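Local coordinates for flavoenzyme PA4991 (Pseudomonas aeruginosa PAO1, PDB 5EZ7), which probably functions as an FAD-dependent oxidoreductase of the DAO family, binding one FAD per subunit, with a physiological substrate that is still unknown, at residues V257-H260 and Q266-W269; S46-G51 and A311-D316; G30-L35 and S369-L374. All blocks are in the same frame, centred on the assembly; numbering follows the deposited sequence.

Contact 1: residues V257-H260 and Q266-W269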
loop_
_atom_site.group_PDB
_atom_site.type_symbol
_atom_site.label_atom_id
_atom_site.label_comp_id
_atom_site.label_asym_id
_atom_site.label_seq_id
_atom_site.Cartn_x
_atom_site.Cartn_y
_atom_site.Cartn_z
ATOM N N VAL A 257 -7.698 -14.563 -2.151
ATOM C CA VAL A 257 -8.581 -14.283 -1.027
ATOM C C VAL A 257 -7.811 -13.769 0.183
ATOM O O VAL A 257 -6.855 -14.383 0.617
ATOM C CB VAL A 257 -9.375 -15.521 -0.558
ATOM C CG1 VAL A 257 -10.410 -15.144 0.509
ATOM C CG2 VAL A 257 -10.089 -16.174 -1.722
ATOM N N THR A 258 -8.287 -12.667 0.743
ATOM C CA THR A 258 -7.920 -12.251 2.104
ATOM C C THR A 258 -9.181 -12.048 2.943
ATOM O O THR A 258 -10.239 -11.696 2.413
ATOM C CB THR A 258 -7.051 -10.983 2.052
ATOM O OG1 THR A 258 -7.655 -9.994 1.181
ATOM C CG2 THR A 258 -5.681 -11.354 1.483
ATOM N N THR A 259 -9.098 -12.345 4.237
ATOM C CA THR A 259 -10.236 -12.185 5.166
ATOM C C THR A 259 -10.031 -10.974 6.089
ATOM O O THR A 259 -8.986 -10.841 6.710
ATOM C CB THR A 259 -10.462 -13.457 6.001
ATOM O OG1 THR A 259 -10.668 -14.532 5.098
ATOM C CG2 THR A 259 -11.720 -13.322 6.944
ATOM N N HIS A 260 -11.068 -10.144 6.204
ATOM C CA HIS A 260 -11.029 -8.913 6.987
ATOM C C HIS A 260 -12.176 -8.835 8.029
ATOM O O HIS A 260 -13.319 -8.660 7.656
ATOM C CB HIS A 260 -11.033 -7.733 6.028
ATOM C CG HIS A 260 -9.978 -7.847 4.958
ATOM N ND1 HIS A 260 -8.708 -7.307 5.087
ATOM C CD2 HIS A 260 -9.987 -8.493 3.768
ATOM C CE1 HIS A 260 -7.991 -7.608 4.022
ATOM N NE2 HIS A 260 -8.738 -8.329 3.206
ATOM N N GLN A 266 -18.741 -9.703 12.049
ATOM C CA GLN A 266 -18.712 -10.488 10.842
ATOM C C GLN A 266 -17.324 -10.347 10.225
ATOM O O GLN A 266 -16.435 -9.735 10.838
ATOM C CB GLN A 266 -19.825 -10.022 9.904
ATOM C CG GLN A 266 -21.199 -10.316 10.472
ATOM C CD GLN A 266 -22.350 -10.134 9.487
ATOM O OE1 GLN A 266 -22.173 -9.913 8.278
ATOM N NE2 GLN A 266 -23.556 -10.269 10.011
ATOM N N SER A 267 -17.145 -10.967 9.053
ATOM C CA SER A 267 -15.924 -10.916 8.269
ATOM C C SER A 267 -16.251 -10.570 6.879
ATOM O O SER A 267 -17.388 -10.704 6.449
ATOM C CB SER A 267 -15.250 -12.265 8.185
ATOM O OG SER A 267 -15.105 -12.785 9.460
ATOM N N VAL A 268 -15.215 -10.188 6.154
ATOM C CA VAL A 268 -15.347 -9.935 4.745
ATOM C C VAL A 268 -14.221 -10.673 4.039
ATOM O O VAL A 268 -13.067 -10.606 4.466
ATOM C CB VAL A 268 -15.270 -8.422 4.414
ATOM C CG1 VAL A 268 -15.348 -8.175 2.919
ATOM C CG2 VAL A 268 -16.392 -7.662 5.124
ATOM N N TRP A 269 -14.585 -11.381 2.979
ATOM C CA TRP A 269 -13.628 -11.967 2.054
ATOM C C TRP A 269 -13.452 -10.988 0.916
ATOM O O TRP A 269 -14.411 -10.659 0.229
ATOM C CB TRP A 269 -14.147 -13.287 1.442
ATOM C CG TRP A 269 -13.963 -14.516 2.254
ATOM C CD1 TRP A 269 -13.152 -14.681 3.339
ATOM C CD2 TRP A 269 -14.565 -15.794 2.003
ATOM N NE1 TRP A 269 -13.225 -15.974 3.789
ATOM C CE2 TRP A 269 -14.088 -16.679 2.985
ATOM C CE3 TRP A 269 -15.476 -16.274 1.038
ATOM C CZ2 TRP A 269 -14.492 -18.035 3.038
ATOM C CZ3 TRP A 269 -15.880 -17.619 1.092
ATOM C CH2 TRP A 269 -15.381 -18.476 2.082
#
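Trp-269, the residue with the most surface buried here, lies beside Thr-259, its antiparallel non-hydrogen-bonded partner, with the two CA atoms 4.6 Å apart. Their side chains run alongside each other in the same direction. The threonine sits at the pyrrole edge of the indole, with CB in the ring plane and OG1 3.0 Å from CD1 of Trp-269. The polar ends are held elsewhere, Thr-259 OG1 by the carbonyl of Leu-242 and Trp-269 NE1 by that of Lys-240. Val-257 lies over one face of the five-membered ring: CG1, set anti to its own backbone N (chi1 -173°), makes a CH-pi contact 4.2 Å from the centroid of that ring of Trp-269.

His-260 and Val-268 form the next pair and carry their side chains on the other face of the sheet. His-260 N donates to Val-268 O over 2.7 Å in a nearly straight bond lying in the carbonyl plane. The return bond, Val-268 N to His-260 O at 2.9 Å, is more bent (138° at the hydrogen), and its donor stands well above the carbonyl plane. The edge of the imidazole passes near Val-268 O, while its NE2 is hydrogen-bonded to Thr-258 OG1 at 2.8 Å, tying the ring to its own strand; Trp-387 meets it from outside the pair.

A hydrogen-bonded pair next to a non-hydrogen-bonded one, with CA-H...O contacts alongside, is ordinary antiparallel pairing; the short connection makes strands 255-261 and 267-272 a beta hairpin in the large mixed sheet beside the flavin.

Contact 2: residues S46-G51 and A311-D316. With FAD (flavin-adenine dinucleotide), chain B.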
loop_
_atom_site.group_PDB
_atom_site.type_symbol
_atom_site.label_atom_id
_atom_site.label_comp_id
_atom_site.label_asym_id
_atom_site.label_seq_id
_atom_site.Cartn_x
_atom_site.Cartn_y
_atom_site.Cartn_z
ATOM N N SER A 46 -3.471 2.193 -0.750
ATOM C CA SER A 46 -2.953 1.431 0.402
ATOM C C SER A 46 -3.961 0.687 1.272
ATOM O O SER A 46 -3.797 -0.500 1.522
ATOM C CB SER A 46 -2.128 2.329 1.304
ATOM O OG SER A 46 -1.012 2.730 0.572
ATOM N N VAL A 47 -4.969 1.385 1.751
ATOM C CA VAL A 47 -5.989 0.760 2.606
ATOM C C VAL A 47 -6.890 -0.129 1.774
ATOM O O VAL A 47 -7.607 -0.915 2.347
ATOM C CB VAL A 47 -6.786 1.827 3.397
ATOM C CG1 VAL A 47 -7.898 1.265 4.225
ATOM C CG2 VAL A 47 -5.876 2.424 4.433
ATOM N N LYS A 48 -6.864 0.031 0.440
ATOM C CA LYS A 48 -7.570 -0.858 -0.469
ATOM C C LYS A 48 -6.758 -2.067 -0.914
ATOM O O LYS A 48 -7.272 -2.907 -1.652
ATOM C CB LYS A 48 -8.056 -0.096 -1.702
ATOM C CG LYS A 48 -9.006 1.039 -1.371
ATOM C CD LYS A 48 -9.409 1.706 -2.671
ATOM C CE LYS A 48 -10.456 2.807 -2.480
ATOM N NZ LYS A 48 -9.754 4.069 -2.149
ATOM N N SER A 49 -5.509 -2.186 -0.478
ATOM C CA SER A 49 -4.739 -3.354 -0.836
ATOM C C SER A 49 -5.231 -4.585 -0.079
ATOM O O SER A 49 -6.069 -4.490 0.841
ATOM C CB SER A 49 -3.233 -3.156 -0.586
ATOM O OG SER A 49 -2.903 -2.937 0.777
ATOM N N GLN A 50 -4.697 -5.726 -0.463
ATOM C CA GLN A 50 -4.978 -6.975 0.245
ATOM C C GLN A 50 -3.973 -7.192 1.375
ATOM O O GLN A 50 -4.129 -8.111 2.157
ATOM C CB GLN A 50 -5.021 -8.156 -0.724
ATOM C CG GLN A 50 -6.191 -8.077 -1.703
ATOM C CD GLN A 50 -6.579 -9.446 -2.308
ATOM O OE1 GLN A 50 -6.174 -9.782 -3.410
ATOM N NE2 GLN A 50 -7.347 -10.225 -1.565
ATOM N N GLY A 51 -2.948 -6.341 1.476
ATOM C CA GLY A 51 -2.056 -6.327 2.646
ATOM C C GLY A 51 -1.027 -7.425 2.620
ATOM O O GLY A 51 -0.352 -7.675 3.623
ATOM N N ALA A 311 -20.525 -6.680 -2.655
ATOM C CA ALA A 311 -20.225 -5.394 -3.271
ATOM C C ALA A 311 -18.971 -5.525 -4.127
ATOM O O ALA A 311 -18.248 -6.513 -4.040
ATOM C CB ALA A 311 -20.019 -4.357 -2.173
ATOM N N THR A 312 -18.695 -4.540 -4.960
ATOM C CA THR A 312 -17.446 -4.514 -5.690
ATOM C C THR A 312 -16.795 -3.158 -5.540
ATOM O O THR A 312 -17.420 -2.191 -5.073
ATOM C CB THR A 312 -17.614 -4.859 -7.158
ATOM O OG1 THR A 312 -18.060 -3.704 -7.867
ATOM C CG2 THR A 312 -18.575 -6.044 -7.322
ATOM N N LEU A 313 -15.525 -3.106 -5.919
ATOM C CA LEU A 313 -14.746 -1.909 -5.804
ATOM C C LEU A 313 -13.832 -1.752 -7.018
ATOM O O LEU A 313 -13.063 -2.665 -7.337
ATOM C CB LEU A 313 -13.914 -2.060 -4.562
ATOM C CG LEU A 313 -12.928 -0.945 -4.260
ATOM C CD1 LEU A 313 -13.691 0.304 -3.828
ATOM C CD2 LEU A 313 -12.008 -1.414 -3.175
ATOM N N ARG A 314 -13.926 -0.595 -7.689
ATOM C CA ARG A 314 -13.088 -0.250 -8.835
ATOM C C ARG A 314 -11.987 0.643 -8.303
ATOM O O ARG A 314 -12.265 1.579 -7.566
ATOM C CB ARG A 314 -13.898 0.452 -9.916
ATOM C CG ARG A 314 -15.256 -0.194 -10.151
ATOM C CD ARG A 314 -15.952 0.252 -11.441
ATOM N NE ARG A 314 -15.386 -0.562 -12.470
ATOM C CZ ARG A 314 -15.975 -1.499 -13.213
ATOM N NH1 ARG A 314 -17.273 -1.737 -13.189
ATOM N NH2 ARG A 314 -15.206 -2.179 -14.059
ATOM N N VAL A 315 -10.737 0.329 -8.612
ATOM C CA VAL A 315 -9.616 1.178 -8.217
ATOM C C VAL A 315 -8.465 0.981 -9.180
ATOM O O VAL A 315 -8.212 -0.125 -9.671
ATOM C CB VAL A 315 -9.174 0.925 -6.756
ATOM C CG1 VAL A 315 -8.874 -0.530 -6.493
ATOM C CG2 VAL A 315 -7.969 1.762 -6.357
ATOM N N ASP A 316 -7.800 2.082 -9.480
ATOM C CA ASP A 316 -6.624 2.106 -10.374
ATOM C C ASP A 316 -5.340 1.865 -9.592
ATOM O O ASP A 316 -5.154 2.440 -8.515
ATOM C CB ASP A 316 -6.487 3.471 -11.021
ATOM C CG ASP A 316 -7.532 3.739 -12.054
ATOM O OD1 ASP A 316 -8.095 2.766 -12.611
ATOM O OD2 ASP A 316 -7.753 4.952 -12.328
HETATM P PA FAD B . -1.331 5.545 -2.326
HETATM O O1A FAD B . -1.682 4.563 -1.257
HETATM O O2A FAD B . -2.240 5.751 -3.506
HETATM O O5B FAD B . -1.074 6.931 -1.598
HETATM C C5B FAD B . -0.950 8.150 -2.303
HETATM C C4B FAD B . -1.405 9.230 -1.344
HETATM O O4B FAD B . -1.125 10.518 -1.916
HETATM C C3B FAD B . -2.908 9.138 -1.064
HETATM O O3B FAD B . -3.162 9.036 0.338
HETATM C C2B FAD B . -3.452 10.423 -1.660
HETATM O O2B FAD B . -4.575 10.972 -0.976
HETATM C C1B FAD B . -2.233 11.348 -1.633
HETATM N N9A FAD B . -2.285 12.409 -2.645
HETATM C C8A FAD B . -2.654 12.273 -3.931
HETATM N N7A FAD B . -2.585 13.460 -4.557
HETATM C C5A FAD B . -2.158 14.369 -3.672
HETATM C C6A FAD B . -1.885 15.812 -3.705
HETATM N N6A FAD B . -2.055 16.478 -4.858
HETATM N N1A FAD B . -1.452 16.410 -2.583
HETATM C C2A FAD B . -1.284 15.717 -1.442
HETATM N N3A FAD B . -1.521 14.393 -1.336
HETATM C C4A FAD B . -1.958 13.683 -2.406
HETATM N N1 FAD B . 0.630 -4.593 -2.880
HETATM C C2 FAD B . 1.120 -5.607 -2.135
HETATM O O2 FAD B . 2.344 -5.625 -1.865
HETATM N N3 FAD B . 0.340 -6.598 -1.669
HETATM C C4 FAD B . -0.966 -6.652 -1.915
HETATM O O4 FAD B . -1.672 -7.575 -1.463
HETATM C C4X FAD B . -1.573 -5.584 -2.718
HETATM N N5 FAD B . -2.889 -5.587 -3.003
HETATM C C5X FAD B . -3.436 -4.596 -3.730
HETATM C C6 FAD B . -4.801 -4.627 -3.986
HETATM C C7 FAD B . -5.403 -3.629 -4.724
HETATM C C7M FAD B . -6.880 -3.675 -4.972
HETATM C C8 FAD B . -4.584 -2.496 -5.227
HETATM C C8M FAD B . -5.186 -1.364 -6.030
HETATM C C9 FAD B . -3.224 -2.474 -4.979
HETATM C C9A FAD B . -2.600 -3.481 -4.246
HETATM N N10 FAD B . -1.204 -3.481 -3.966
HETATM C C10 FAD B . -0.668 -4.516 -3.191
HETATM C "C1'" FAD B . -0.331 -2.410 -4.416
HETATM C "C2'" FAD B . -0.329 -1.327 -3.351
HETATM O "O2'" FAD B . -1.653 -1.061 -2.868
HETATM C "C3'" FAD B . 0.317 -0.052 -3.875
HETATM O "O3'" FAD B . 1.524 -0.403 -4.580
HETATM C "C4'" FAD B . 0.656 0.897 -2.729
HETATM O "O4'" FAD B . -0.358 0.897 -1.723
HETATM C "C5'" FAD B . 0.825 2.322 -3.221
HETATM O "O5'" FAD B . 1.297 3.137 -2.139
HETATM P P FAD B . 1.449 4.711 -2.369
HETATM O O1P FAD B . 1.653 5.367 -1.029
HETATM O O2P FAD B . 2.459 4.877 -3.447
HETATM O O3P FAD B . 0.047 5.114 -3.037
#
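Lys-48 and Val-315 mark the closest backbone approach, CA to CA 8.3 Å, between the irregular loop 46-51 and strand 311-316, so side chains alone bridge the gap. The loop belongs to the FAD site, and the strand is an outermost one of the eight-stranded mixed sheet that flanks it.

Lys-48 makes the crossing with its aliphatic stem. Its CD lies 4.0 Å from Val-315 CG2 and also meets Leu-313 CD2, whose side chain crosses it at about a right angle. The stem is extended until the last torsion (chi4 86°) turns NZ aside to the carbonyl of Gly-44, leaving methylenes on the strand. Val-315 serves two partners: CG2 faces the lysine, while CG1 touches the flavin methyl C8M at 3.8 Å.

Within the loop, Ser-46 O accepts both Ser-49 N and Ser-49 OG, the latter over 2.7 Å, which probably steadies the turn. Further on, Gln-50 N comes within 3.1 Å of flavin N5.

Ser-46 grips the cofactor at two points. Ser-46 OG accepts from the ribityl O4' of FAD at 3.0 Å and donates to phosphate oxygen O1A at 2.7 Å; the same O1A also receives Ser-46 N.

Contact 3: residues G30-L35 and S369-L374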
loop_
_atom_site.group_PDB
_atom_site.type_symbol
_atom_site.label_atom_id
_atom_site.label_comp_id
_atom_site.label_asym_id
_atom_site.label_seq_id
_atom_site.Cartn_x
_atom_site.Cartn_y
_atom_site.Cartn_z
ATOM N N GLY A 30 17.074 10.796 11.983
ATOM C CA GLY A 30 17.372 12.162 12.490
ATOM C C GLY A 30 16.977 13.327 11.578
ATOM O O GLY A 30 17.309 14.469 11.867
ATOM N N TYR A 31 16.269 13.070 10.473
ATOM C CA TYR A 31 15.868 14.165 9.572
ATOM C C TYR A 31 14.601 14.785 10.092
ATOM O O TYR A 31 13.749 14.092 10.647
ATOM C CB TYR A 31 15.573 13.661 8.169
ATOM C CG TYR A 31 16.782 13.299 7.410
ATOM C CD1 TYR A 31 17.457 12.116 7.659
ATOM C CD2 TYR A 31 17.285 14.153 6.444
ATOM C CE1 TYR A 31 18.593 11.765 6.927
ATOM C CE2 TYR A 31 18.421 13.832 5.714
ATOM C CZ TYR A 31 19.077 12.644 5.960
ATOM O OH TYR A 31 20.205 12.350 5.249
ATOM N N ALA A 32 14.447 16.078 9.873
ATOM C CA ALA A 32 13.183 16.731 10.131
ATOM C C ALA A 32 12.355 16.656 8.835
ATOM O O ALA A 32 12.891 16.814 7.740
ATOM C CB ALA A 32 13.438 18.180 10.543
ATOM N N THR A 33 11.063 16.425 8.957
ATOM C CA THR A 33 10.173 16.239 7.810
ATOM C C THR A 33 8.829 16.927 7.990
ATOM O O THR A 33 8.401 17.197 9.113
ATOM C CB THR A 33 9.864 14.751 7.579
ATOM O OG1 THR A 33 9.171 14.206 8.722
ATOM C CG2 THR A 33 11.093 13.976 7.328
ATOM N N VAL A 34 8.189 17.228 6.868
ATOM C CA VAL A 34 6.765 17.498 6.805
ATOM C C VAL A 34 6.167 16.545 5.773
ATOM O O VAL A 34 6.755 16.369 4.686
ATOM C CB VAL A 34 6.509 18.955 6.374
ATOM C CG1 VAL A 34 5.042 19.207 6.056
ATOM C CG2 VAL A 34 6.953 19.915 7.486
ATOM N N LEU A 35 5.007 15.953 6.092
ATOM C CA LEU A 35 4.297 15.082 5.156
ATOM C C LEU A 35 2.929 15.663 4.911
ATOM O O LEU A 35 2.125 15.814 5.837
ATOM C CB LEU A 35 4.177 13.666 5.697
ATOM C CG LEU A 35 3.692 12.596 4.702
ATOM C CD1 LEU A 35 3.999 11.178 5.200
ATOM C CD2 LEU A 35 2.200 12.700 4.394
ATOM N N SER A 369 19.712 19.286 8.982
ATOM C CA SER A 369 20.135 20.618 9.361
ATOM C C SER A 369 19.432 21.022 10.673
ATOM O O SER A 369 18.941 20.172 11.373
ATOM C CB SER A 369 19.802 21.598 8.249
ATOM O OG SER A 369 20.186 22.887 8.674
ATOM N N GLU A 370 19.424 22.310 11.009
ATOM C CA GLU A 370 18.728 22.793 12.197
ATOM C C GLU A 370 17.515 23.633 11.769
ATOM O O GLU A 370 17.618 24.482 10.889
ATOM C CB GLU A 370 19.703 23.569 13.108
ATOM C CG GLU A 370 19.434 23.404 14.616
ATOM C CD GLU A 370 19.612 21.957 15.147
ATOM O OE1 GLU A 370 18.592 21.278 15.496
ATOM O OE2 GLU A 370 20.781 21.488 15.215
ATOM N N HIS A 371 16.359 23.337 12.358
ATOM C CA HIS A 371 15.098 24.007 12.053
ATOM C C HIS A 371 14.303 24.244 13.318
ATOM O O HIS A 371 14.330 23.431 14.256
ATOM C CB HIS A 371 14.207 23.153 11.164
ATOM C CG HIS A 371 14.880 22.687 9.930
ATOM N ND1 HIS A 371 15.067 23.503 8.833
ATOM C CD2 HIS A 371 15.464 21.507 9.636
ATOM C CE1 HIS A 371 15.741 22.849 7.916
ATOM N NE2 HIS A 371 15.981 21.631 8.372
ATOM N N ALA A 372 13.563 25.354 13.307
ATOM C CA ALA A 372 12.589 25.691 14.354
ATOM C C ALA A 372 11.653 24.547 14.468
ATOM O O ALA A 372 11.358 23.902 13.467
ATOM C CB ALA A 372 11.791 26.930 13.955
ATOM N N ALA A 373 11.168 24.304 15.676
ATOM C CA ALA A 373 10.107 23.312 15.893
ATOM C C ALA A 373 8.865 23.640 15.050
ATOM O O ALA A 373 8.561 24.804 14.773
ATOM C CB ALA A 373 9.748 23.246 17.370
ATOM N N LEU A 374 8.168 22.609 14.609
ATOM C CA LEU A 374 6.934 22.833 13.853
ATOM C C LEU A 374 5.871 23.378 14.804
ATOM O O LEU A 374 5.828 22.948 15.954
ATOM C CB LEU A 374 6.455 21.527 13.218
ATOM C CG LEU A 374 7.439 20.985 12.154
ATOM C CD1 LEU A 374 7.179 19.532 11.788
ATOM C CD2 LEU A 374 7.455 21.865 10.906
#
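The imidazole of His-371 is met obliquely by Ala-32, whose CB comes 4.0 Å from CD2 of the ring. At its perimeter both nitrogens are engaged outside the two segments: ND1 with Ser-7 OG and NE2 with Asp-9 OD1. These two hydrogen bonds fix the rotation of the ring and hold CD2 against the alanine methyl. Asp-9 joins the two sides as well, since OD1 also takes Ser-369 N and OD2 takes Ala-32 N.

Farther along, Leu-374 supplies the rest of the contact and its largest single share of buried surface. With CG anti to its own carbonyl carbon (chi1 -65°), the leucine reaches back to the strand and divides its two branches. CD2 packs on Val-34 CG2 at 4.0 Å, while CD1 lies 3.8 Å from the backbone oxygen of Thr-33. The Thr-33 side chain itself starts away from the loop and bonds through OG1 to Asn-23 of helix 17-28. The touching parts of the chain run at 42° to each other, and no hydrogen bond joins them directly.

Segment 30-35 leaves helix 17-28 through a Schellman motif at Gly-30 and enters strand 33-37, which pairs with strand 10-13 in the parallel part of the Rossmann-like sheet. Loop 369-374, which follows helix 350-364, thus covers the start of that strand.

The interface itself consists of methyl groups against an imidazole carbon, a valine methyl and a backbone oxygen; polar attachment runs indirectly through Asp-9, whose carboxylate would probably polarise the His-371 ring.

How the contacts relate
Along the chain the order is 30-35, 46-51, 257-260, 266-269, 311-316 and 369-374, so contact 3 encloses contact 2, which in turn encloses the short hairpin of contact 1. Contacts 1 and 2, with centres 13 Å apart, reach the same eight-stranded sheet and touch through a probable hydrogen bond, Thr-258 OG1 to Gln-50 NE2 at 2.8 Å, which connects the sheet to the flavin-binding loop. Contact 3 sets loop 369-374 against strand 33-37 of the six-stranded Rossmann-like sheet, its centre about 33 Å from that of contact 2 and 40 Å, across the chain's centre, from that of contact 1. FAD spans the region between the two sheets, with its flavin end at contact 2.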